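Local structure of Dmd discriminator of mRNA degradation (Enterobacteria phage RB69, 5I8J) at residues A[5-10]-A[21-27]; A[33-38]-A[57-62]. The protein is a phage antitoxin, a discriminator of mRNA degradation that probably binds and neutralises the bacterial toxin RnlA. All blocks are in the same frame, centred on the assembly; numbering follows the deposited sequence.

How the contacts relate
Contact 1 (5-10 with 21-27) is made within the sheet, between two adjacent antiparallel strands; contact 2 (33-38 with 57-62) lays the single long helix along the opposite outer strand of that same sheet. Backbone hydrogen bonds hold the first, whereas no hydrogen bond crosses the second, which depends on apolar and CH-pi packing. Both are partly buried. On one face of contact 1, V8, F10 and L26 are buried; on the other, T9 and D23 meet the second subunit. Contact 2 lies nearer the centre of the chain and touches no other subunit. They meet beneath the helix, where F10 CE1 lies 3.3 Å from T37 OG1 and L26 CD1 lies 3.9 Å from I33 CG1.

Contact 1 (A[5-10]-A[21-27]); sequences LTKVTF and TKDIMLS
Strands 6-10 and 21-26 run antiparallel (156°) with axes 4.7 Å apart. T6-L26, V8-I24 and F10-K22 are hydrogen-bonded pairs; K7-M25 and T9-D23 are non-hydrogen-bonded. V8 N to I24 O and I24 N to V8 O are both 2.9 Å, F10 N to K22 O is 2.8 Å, and T21 OG1 bonds to F10 O at 2.9 Å. On the face of V8, F10, I24 and L26, where helix 30-44 covers F10 and L26, side chains mesh diagonally: V8 (t) sets CG2 3.8 Å from L26 CD1, and the F10 ring (m) leans its CE2 onto I24 CD1 at 3.6 Å. On the other face M25 (mmm) curls over the neighbouring strand and fills the dip between L5 and K7, CE 3.5 Å from L5 CB and SD 3.6 Å from K7 CB. Beside it T9 OG1 donates to D23 OD1 (2.7 Å), while a water joins D23 OD2 (2.6 Å) to K7 NZ (3.1 Å). OD2 also receives W13 NE1 of the second subunit. This is the N-terminal beta hairpin of a four-stranded antiparallel sheet, one face partly roofed by a helix, the other meeting the second subunit near T9 and D23.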
loop_
_atom_site.group_PDB
_atom_site.type_symbol
_atom_site.label_atom_id
_atom_site.label_comp_id
_atom_site.label_asym_id
_atom_site.label_seq_id
_atom_site.Cartn_x
_atom_site.Cartn_y
_atom_site.Cartn_z
ATOM N N LEU A 5 -9.158 -13.866 -11.216
ATOM C CA LEU A 5 -8.031 -12.948 -11.296
ATOM C C LEU A 5 -7.416 -12.718 -9.917
ATOM O O LEU A 5 -8.098 -12.781 -8.898
ATOM C CB LEU A 5 -8.474 -11.627 -11.917
ATOM C CG LEU A 5 -8.953 -11.725 -13.368
ATOM C CD1 LEU A 5 -9.770 -10.514 -13.751
ATOM C CD2 LEU A 5 -7.771 -11.881 -14.318
ATOM N N THR A 6 -6.117 -12.475 -9.892
ATOM C CA THR A 6 -5.410 -12.120 -8.664
ATOM C C THR A 6 -5.393 -10.604 -8.549
ATOM O O THR A 6 -4.960 -9.924 -9.470
ATOM C CB THR A 6 -3.975 -12.673 -8.665
ATOM O OG1 THR A 6 -4.012 -14.101 -8.784
ATOM C CG2 THR A 6 -3.230 -12.295 -7.393
ATOM N N LYS A 7 -5.885 -10.064 -7.433
ATOM C CA LYS A 7 -5.835 -8.622 -7.234
ATOM C C LYS A 7 -4.541 -8.259 -6.519
ATOM O O LYS A 7 -4.309 -8.663 -5.376
ATOM C CB LYS A 7 -7.036 -8.118 -6.427
ATOM C CG LYS A 7 -7.057 -6.598 -6.271
ATOM C CD LYS A 7 -8.254 -6.141 -5.451
ATOM C CE LYS A 7 -8.223 -6.754 -4.057
ATOM N NZ LYS A 7 -9.429 -6.411 -3.253
ATOM N N VAL A 8 -3.697 -7.499 -7.201
ATOM C CA VAL A 8 -2.422 -7.105 -6.625
ATOM C C VAL A 8 -2.454 -5.623 -6.314
ATOM O O VAL A 8 -2.761 -4.811 -7.172
ATOM C CB VAL A 8 -1.247 -7.423 -7.574
ATOM C CG1 VAL A 8 0.085 -7.162 -6.870
ATOM C CG2 VAL A 8 -1.323 -8.877 -8.029
ATOM N N THR A 9 -2.163 -5.276 -5.065
ATOM C CA THR A 9 -2.047 -3.876 -4.683
ATOM C C THR A 9 -0.577 -3.471 -4.752
ATOM O O THR A 9 0.261 -4.077 -4.099
ATOM C CB THR A 9 -2.583 -3.620 -3.261
ATOM O OG1 THR A 9 -3.974 -3.986 -3.188
ATOM C CG2 THR A 9 -2.416 -2.150 -2.890
ATOM N N PHE A 10 -0.282 -2.467 -5.561
ATOM C CA PHE A 10 1.069 -1.949 -5.714
ATOM C C PHE A 10 1.176 -0.638 -4.964
ATOM O O PHE A 10 0.298 0.232 -5.084
ATOM C CB PHE A 10 1.419 -1.740 -7.192
ATOM C CG PHE A 10 1.517 -3.011 -7.982
ATOM C CD1 PHE A 10 2.727 -3.687 -8.093
ATOM C CD2 PHE A 10 0.402 -3.537 -8.610
ATOM C CE1 PHE A 10 2.819 -4.854 -8.817
ATOM C CE2 PHE A 10 0.485 -4.712 -9.338
ATOM C CZ PHE A 10 1.690 -5.373 -9.442
ATOM N N THR A 21 -0.244 4.522 -5.774
ATOM C CA THR A 21 -0.745 3.193 -5.446
ATOM C C THR A 21 -1.778 2.778 -6.491
ATOM O O THR A 21 -2.468 3.626 -7.048
ATOM C CB THR A 21 -1.327 3.155 -4.010
ATOM O OG1 THR A 21 -1.661 1.808 -3.659
ATOM C CG2 THR A 21 -2.564 4.044 -3.892
ATOM N N LYS A 22 -1.824 1.481 -6.800
ATOM C CA LYS A 22 -2.764 0.968 -7.799
ATOM C C LYS A 22 -3.200 -0.432 -7.452
ATOM O O LYS A 22 -2.400 -1.200 -6.952
ATOM C CB LYS A 22 -2.133 0.921 -9.198
ATOM C CG LYS A 22 -1.655 2.219 -9.776
ATOM C CD LYS A 22 -1.158 2.001 -11.191
ATOM C CE LYS A 22 -2.304 1.644 -12.118
ATOM N NZ LYS A 22 -1.889 1.784 -13.548
ATOM N N ASP A 23 -4.454 -0.773 -7.756
ATOM C CA ASP A 23 -4.907 -2.163 -7.740
ATOM C C ASP A 23 -4.937 -2.671 -9.170
ATOM O O ASP A 23 -5.560 -2.049 -10.022
ATOM C CB ASP A 23 -6.304 -2.295 -7.126
ATOM C CG ASP A 23 -6.272 -2.380 -5.619
ATOM O OD1 ASP A 23 -5.165 -2.394 -5.052
ATOM O OD2 ASP A 23 -7.352 -2.464 -5.007
ATOM N N ILE A 24 -4.268 -3.787 -9.434
ATOM C CA ILE A 24 -4.214 -4.337 -10.792
ATOM C C ILE A 24 -4.681 -5.784 -10.760
ATOM O O ILE A 24 -4.247 -6.547 -9.901
ATOM C CB ILE A 24 -2.785 -4.253 -11.380
ATOM C CG1 ILE A 24 -2.303 -2.802 -11.369
ATOM C CG2 ILE A 24 -2.749 -4.774 -12.827
ATOM C CD1 ILE A 24 -0.880 -2.615 -11.863
ATOM N N MET A 25 -5.578 -6.165 -11.676
ATOM C CA MET A 25 -6.015 -7.557 -11.750
ATOM C C MET A 25 -5.140 -8.311 -12.732
ATOM O O MET A 25 -5.047 -7.931 -13.906
ATOM C CB MET A 25 -7.477 -7.668 -12.198
ATOM C CG MET A 25 -8.477 -6.889 -11.365
ATOM S SD MET A 25 -8.360 -7.278 -9.620
ATOM C CE MET A 25 -8.795 -9.002 -9.589
ATOM N N LEU A 26 -4.520 -9.389 -12.269
ATOM C CA LEU A 26 -3.604 -10.159 -13.107
ATOM C C LEU A 26 -4.071 -11.596 -13.226
ATOM O O LEU A 26 -4.509 -12.196 -12.251
ATOM C CB LEU A 26 -2.187 -10.128 -12.532
ATOM C CG LEU A 26 -1.553 -8.744 -12.380
ATOM C CD1 LEU A 26 -0.199 -8.873 -11.675
ATOM C CD2 LEU A 26 -1.421 -8.057 -13.744
ATOM N N SER A 27 -3.970 -12.158 -14.426
ATOM C CA SER A 27 -4.438 -13.518 -14.637
ATOM C C SER A 27 -3.323 -14.544 -14.479
ATOM O O SER A 27 -3.587 -15.749 -14.438
ATOM C CB SER A 27 -5.058 -13.645 -16.019
ATOM O OG SER A 27 -4.060 -13.434 -17.002
HETATM O O HOH W 1 -3.868 -14.708 -11.396
HETATM O O HOH W 2 -7.948 -3.681 -2.754
#

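Contact 2 (A[33-38]-A[57-62])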
loop_
_atom_site.group_PDB
_atom_site.type_symbol
_atom_site.label_atom_id
_atom_site.label_comp_id
_atom_site.label_asym_id
_atom_site.label_seq_id
_atom_site.Cartn_x
_atom_site.Cartn_y
_atom_site.Cartn_z
ATOM N N ILE A 33 3.773 -11.207 -12.015
ATOM C CA ILE A 33 3.760 -10.269 -10.897
ATOM C C ILE A 33 5.121 -9.589 -10.760
ATOM O O ILE A 33 5.209 -8.362 -10.606
ATOM C CB ILE A 33 3.386 -10.976 -9.587
ATOM C CG1 ILE A 33 1.952 -11.508 -9.676
ATOM C CG2 ILE A 33 3.497 -10.016 -8.416
ATOM C CD1 ILE A 33 1.594 -12.494 -8.588
ATOM N N GLU A 34 6.186 -10.383 -10.844
ATOM C CA GLU A 34 7.531 -9.811 -10.734
ATOM C C GLU A 34 7.841 -8.854 -11.885
ATOM O O GLU A 34 8.392 -7.763 -11.667
ATOM C CB GLU A 34 8.585 -10.925 -10.661
ATOM C CG GLU A 34 8.547 -11.705 -9.347
ATOM C CD GLU A 34 9.659 -12.744 -9.229
ATOM O OE1 GLU A 34 10.602 -12.723 -10.045
ATOM O OE2 GLU A 34 9.588 -13.579 -8.309
ATOM N N TRP A 35 7.506 -9.258 -13.110
ATOM C CA TRP A 35 7.788 -8.425 -14.282
ATOM C C TRP A 35 7.027 -7.104 -14.192
ATOM O O TRP A 35 7.577 -6.038 -14.438
ATOM C CB TRP A 35 7.430 -9.147 -15.596
ATOM C CG TRP A 35 8.008 -8.433 -16.779
ATOM C CD1 TRP A 35 9.224 -8.663 -17.360
ATOM C CD2 TRP A 35 7.429 -7.326 -17.485
ATOM N NE1 TRP A 35 9.426 -7.783 -18.397
ATOM C CE2 TRP A 35 8.343 -6.953 -18.495
ATOM C CE3 TRP A 35 6.225 -6.623 -17.370
ATOM C CZ2 TRP A 35 8.087 -5.910 -19.386
ATOM C CZ3 TRP A 35 5.972 -5.589 -18.265
ATOM C CH2 TRP A 35 6.900 -5.240 -19.251
ATOM N N VAL A 36 5.753 -7.183 -13.830
ATOM C CA VAL A 36 4.923 -5.992 -13.716
ATOM C C VAL A 36 5.500 -5.069 -12.643
ATOM O O VAL A 36 5.549 -3.845 -12.828
ATOM C CB VAL A 36 3.455 -6.364 -13.404
ATOM C CG1 VAL A 36 2.651 -5.141 -12.989
ATOM C CG2 VAL A 36 2.832 -6.998 -14.634
ATOM N N THR A 37 5.985 -5.660 -11.559
ATOM C CA THR A 37 6.579 -4.877 -10.467
ATOM C C THR A 37 7.833 -4.156 -10.943
ATOM O O THR A 37 8.010 -2.956 -10.710
ATOM C CB THR A 37 6.918 -5.762 -9.259
ATOM O OG1 THR A 37 5.716 -6.382 -8.774
ATOM C CG2 THR A 37 7.537 -4.923 -8.131
ATOM N N VAL A 38 8.699 -4.893 -11.633
ATOM C CA VAL A 38 9.948 -4.325 -12.112
ATOM C C VAL A 38 9.670 -3.215 -13.106
ATOM O O VAL A 38 10.307 -2.165 -13.066
ATOM C CB VAL A 38 10.842 -5.404 -12.744
ATOM C CG1 VAL A 38 12.014 -4.774 -13.503
ATOM C CG2 VAL A 38 11.314 -6.373 -11.673
ATOM N N VAL A 57 4.639 -9.591 -1.498
ATOM C CA VAL A 57 5.112 -10.779 -2.204
ATOM C C VAL A 57 6.354 -10.507 -3.057
ATOM O O VAL A 57 7.072 -11.435 -3.435
ATOM C CB VAL A 57 3.986 -11.382 -3.089
ATOM C CG1 VAL A 57 2.786 -11.801 -2.222
ATOM C CG2 VAL A 57 3.550 -10.397 -4.174
ATOM N N PHE A 58 6.610 -9.237 -3.353
ATOM C CA PHE A 58 7.761 -8.862 -4.162
ATOM C C PHE A 58 8.000 -7.368 -4.050
ATOM O O PHE A 58 7.084 -6.621 -3.736
ATOM C CB PHE A 58 7.537 -9.256 -5.629
ATOM C CG PHE A 58 8.765 -9.179 -6.475
ATOM C CD1 PHE A 58 9.826 -10.040 -6.260
ATOM C CD2 PHE A 58 8.852 -8.260 -7.509
ATOM C CE1 PHE A 58 10.958 -9.972 -7.049
ATOM C CE2 PHE A 58 9.978 -8.189 -8.300
ATOM C CZ PHE A 58 11.036 -9.050 -8.066
ATOM N N GLU A 59 9.229 -6.929 -4.306
ATOM C CA GLU A 59 9.471 -5.503 -4.458
ATOM C C GLU A 59 10.697 -5.251 -5.310
ATOM O O GLU A 59 11.566 -6.117 -5.418
ATOM C CB GLU A 59 9.621 -4.823 -3.098
ATOM C CG GLU A 59 10.812 -5.263 -2.293
ATOM C CD GLU A 59 10.683 -4.824 -0.846
ATOM O OE1 GLU A 59 10.476 -3.613 -0.624
ATOM O OE2 GLU A 59 10.753 -5.684 0.065
ATOM N N ALA A 60 10.738 -4.069 -5.920
ATOM C CA ALA A 60 11.843 -3.671 -6.794
ATOM C C ALA A 60 12.142 -2.203 -6.553
ATOM O O ALA A 60 11.230 -1.389 -6.487
ATOM C CB ALA A 60 11.497 -3.921 -8.259
ATOM N N ASP A 61 13.418 -1.861 -6.419
ATOM C CA ASP A 61 13.791 -0.489 -6.090
ATOM C C ASP A 61 14.648 0.104 -7.196
ATOM O O ASP A 61 15.824 -0.248 -7.344
ATOM C CB ASP A 61 14.545 -0.438 -4.762
ATOM C CG ASP A 61 14.770 0.987 -4.264
ATOM O OD1 ASP A 61 14.414 1.939 -4.977
ATOM O OD2 ASP A 61 15.328 1.155 -3.159
ATOM N N PHE A 62 14.065 1.022 -7.956
ATOM C CA PHE A 62 14.798 1.692 -9.017
ATOM C C PHE A 62 15.014 3.178 -8.731
ATOM O O PHE A 62 15.132 3.983 -9.643
ATOM C CB PHE A 62 14.071 1.498 -10.347
ATOM C CG PHE A 62 14.295 0.140 -10.942
ATOM C CD1 PHE A 62 13.609 -0.961 -10.463
ATOM C CD2 PHE A 62 15.216 -0.038 -11.965
ATOM C CE1 PHE A 62 13.819 -2.219 -10.995
ATOM C CE2 PHE A 62 15.442 -1.295 -12.502
ATOM C CZ PHE A 62 14.745 -2.387 -12.015
#
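F58 slides its ring beneath the aliphatic part of E34: E34 CG stands 3.6 Å from the ring centroid and 5° off the normal, a CH-pi contact over the face. This is helix-on-sheet packing in a two-layer alpha+beta fold: helix 30-44 packs against one face of a four-stranded antiparallel sheet and here meets the outer strand 55-61. The helix and strand segments run roughly along each other (28°), with axes 7.9 Å apart. The F58 ring wedges in at the margin of the helix-sheet interface; its edge abuts the next turn, with CD2 3.6 Å from T37 CB and CE2 4.1 Å from V38 CG2. Further along, the small A60 lets the helix come close: its CB is 4.2 Å from V38 CA, and the two CA atoms are 5.7 Å apart. F62 closes that end, its CZ 3.9 Å from V38 CG1; at the other end I33 CG2 reaches V57 CG2 at 4.3 Å. V57 and F58 both point toward the helix instead of to opposite faces, and both bond through their backbones to A50 on strand 46-52, consistent with a classic beta bulge that brings two successive residues under the helix. Charges stay at the margin: E34 OE2 pairs with R30, which also bonds to V57 O, and E59, pointing away, pairs with K56 and K49. In the m rotamer T37 turns CG2 to A60 CB (4.1 Å) and OG1 back to I33 O, to which it donates at 2.7 Å.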